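Side-chain contact in response regulator receiver modulated diguanylate cyclase with PAS/PAC sensor (Desulfovibrio desulfuricans subsp. desulfuricans, PDB 3CG0), which probably serves as the phosphoryl-accepting receiver domain through which a response regulator with PAS and GGDEF domains controls cyclic di-GMP synthesis: residues 70-75 and 97-102. Numbering follows the deposited sequence.
Sequences GVETAA and FQRAKR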
loop_
_atom_site.group_PDB
_atom_site.type_symbol
_atom_site.label_atom_id
_atom_site.label_comp_id
_atom_site.label_asym_id
_atom_site.label_seq_id
_atom_site.Cartn_x
_atom_site.Cartn_y
_atom_site.Cartn_z
ATOM N N GLY C 70 35.423 -8.431 11.241
ATOM C CA GLY C 70 34.222 -7.606 11.109
ATOM C C GLY C 70 33.195 -8.235 10.196
ATOM O O GLY C 70 31.999 -8.201 10.467
ATOM N N VAL C 71 33.686 -8.850 9.128
ATOM C CA VAL C 71 32.824 -9.446 8.122
ATOM C C VAL C 71 32.102 -10.684 8.659
ATOM O O VAL C 71 30.893 -10.831 8.460
ATOM C CB VAL C 71 33.599 -9.679 6.794
ATOM C CG1 VAL C 71 32.760 -10.422 5.794
ATOM C CG2 VAL C 71 34.003 -8.337 6.196
ATOM N N GLU C 72 32.835 -11.535 9.375
ATOM C CA GLU C 72 32.287 -12.751 9.969
ATOM C C GLU C 72 31.360 -12.467 11.137
ATOM O O GLU C 72 30.410 -13.205 11.375
ATOM C CB GLU C 72 33.408 -13.646 10.486
ATOM C CG GLU C 72 34.313 -14.245 9.426
ATOM C CD GLU C 72 35.401 -15.102 10.042
ATOM O OE1 GLU C 72 35.420 -16.320 9.764
ATOM O OE2 GLU C 72 36.225 -14.564 10.825
ATOM N N THR C 73 31.679 -11.427 11.901
ATOM C CA THR C 73 30.813 -10.966 12.975
ATOM C C THR C 73 29.495 -10.473 12.366
ATOM O O THR C 73 28.434 -10.901 12.780
ATOM C CB THR C 73 31.498 -9.861 13.803
ATOM O OG1 THR C 73 32.739 -10.363 14.321
ATOM C CG2 THR C 73 30.624 -9.432 14.940
ATOM N N ALA C 74 29.576 -9.619 11.352
ATOM C CA ALA C 74 28.364 -9.154 10.654
ATOM C C ALA C 74 27.586 -10.287 9.961
ATOM O O ALA C 74 26.371 -10.351 10.079
ATOM C CB ALA C 74 28.722 -8.095 9.674
ATOM N N ALA C 75 28.286 -11.189 9.264
ATOM C CA ALA C 75 27.657 -12.387 8.667
ATOM C C ALA C 75 26.818 -13.160 9.665
ATOM O O ALA C 75 25.694 -13.555 9.355
ATOM C CB ALA C 75 28.702 -13.310 8.039
ATOM N N PHE C 97 36.043 -5.658 1.246
ATOM C CA PHE C 97 34.772 -5.206 0.668
ATOM C C PHE C 97 34.121 -6.239 -0.253
ATOM O O PHE C 97 32.917 -6.169 -0.500
ATOM C CB PHE C 97 34.947 -3.886 -0.085
ATOM C CG PHE C 97 35.174 -2.701 0.811
ATOM C CD1 PHE C 97 34.179 -2.271 1.690
ATOM C CD2 PHE C 97 36.373 -2.005 0.769
ATOM C CE1 PHE C 97 34.386 -1.176 2.520
ATOM C CE2 PHE C 97 36.589 -0.902 1.597
ATOM C CZ PHE C 97 35.594 -0.491 2.475
ATOM N N GLN C 98 34.919 -7.180 -0.764
ATOM C CA GLN C 98 34.398 -8.313 -1.534
ATOM C C GLN C 98 33.671 -9.273 -0.604
ATOM O O GLN C 98 32.574 -9.729 -0.927
ATOM C CB GLN C 98 35.512 -9.080 -2.264
ATOM C CG GLN C 98 36.429 -8.252 -3.144
ATOM C CD GLN C 98 36.046 -8.283 -4.600
ATOM O OE1 GLN C 98 34.997 -7.770 -4.998
ATOM N NE2 GLN C 98 36.910 -8.872 -5.414
ATOM N N ARG C 99 34.284 -9.581 0.541
ATOM C CA ARG C 99 33.673 -10.490 1.514
ATOM C C ARG C 99 32.513 -9.824 2.240
ATOM O O ARG C 99 31.569 -10.494 2.653
ATOM C CB ARG C 99 34.675 -11.004 2.554
ATOM C CG ARG C 99 36.111 -11.097 2.107
ATOM C CD ARG C 99 36.878 -12.214 2.811
ATOM N NE ARG C 99 36.370 -12.566 4.139
ATOM C CZ ARG C 99 36.823 -12.066 5.288
ATOM N NH1 ARG C 99 37.787 -11.154 5.303
ATOM N NH2 ARG C 99 36.292 -12.475 6.433
ATOM N N ALA C 100 32.591 -8.504 2.394
ATOM C CA ALA C 100 31.530 -7.735 3.041
ATOM C C ALA C 100 30.273 -7.697 2.175
ATOM O O ALA C 100 29.169 -7.716 2.698
ATOM C CB ALA C 100 32.003 -6.342 3.354
ATOM N N LYS C 101 30.456 -7.667 0.854
ATOM C CA LYS C 101 29.351 -7.779 -0.105
ATOM C C LYS C 101 28.434 -8.976 0.195
ATOM O O LYS C 101 27.213 -8.846 0.160
ATOM C CB LYS C 101 29.897 -7.878 -1.535
ATOM C CG LYS C 101 28.846 -7.671 -2.628
ATOM C CD LYS C 101 29.191 -8.398 -3.932
ATOM C CE LYS C 101 30.043 -7.556 -4.884
ATOM N NZ LYS C 101 31.504 -7.662 -4.595
ATOM N N ARG C 102 29.035 -10.120 0.522
ATOM C CA ARG C 102 28.304 -11.376 0.742
ATOM C C ARG C 102 27.398 -11.434 1.972
ATOM O O ARG C 102 26.482 -12.262 2.017
ATOM C CB ARG C 102 29.263 -12.573 0.766
ATOM C CG ARG C 102 29.691 -13.056 -0.610
ATOM C CD ARG C 102 31.136 -12.714 -0.926
ATOM N NE ARG C 102 32.074 -13.601 -0.235
ATOM C CZ ARG C 102 33.370 -13.713 -0.529
ATOM N NH1 ARG C 102 33.908 -12.996 -1.513
ATOM N NH2 ARG C 102 34.135 -14.549 0.163
#
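Val71 of segment 70-75 faces Arg99 and Ala100 of segment 97-101 across two helix axes that run almost parallel, 4° apart and 9.5 Å at closest approach. The segments lie on helices 70-80 and 94-101 of the CheY-like receiver fold, a five-stranded parallel sheet flanked by helices; these two follow the successive strands 57-61 and 85-89 and pack side by side on one face of the sheet. The nearest CA atoms across the pair are those of Val71 and Ala100, 5.5 Å apart, a separation that the small methyl of Ala100 permits. Valine's beta-branch offers two methyls to the facing helix. CG1, held anti to the backbone N (chi1 174°), rests on the backbone of the other helix, 3.4 Å from Arg99 O, while Val71 CG2 packs against Ala100 CB at 4.0 Å. Ala100 CB also touches Phe87 of strand 85-89, so this apolar patch continues into the core beneath the helices.

Nearer the surface, Arg99 spans the gap. Its chain bends at chi3 (-27°) and carries the guanidinium back over Val71; Val71 CB lies over one face of the guanidinium, 3.9 Å from Arg99 NH2. The long aliphatic stem suits this partly exposed position, letting the charge reach the start of helix 70-80. There NH2 forms a salt bridge with Asp69 OD1, while Asp69 OD2 accepts a hydrogen bond from Glu72 N; Asp69 thus links the arginine to the first turn. Glu72 adds mainly its aliphatic part: its carboxylate OE2 remains 4.9 Å from Arg99 NH2, whereas CG meets that same nitrogen at the guanidinium edge, 4.0 Å away.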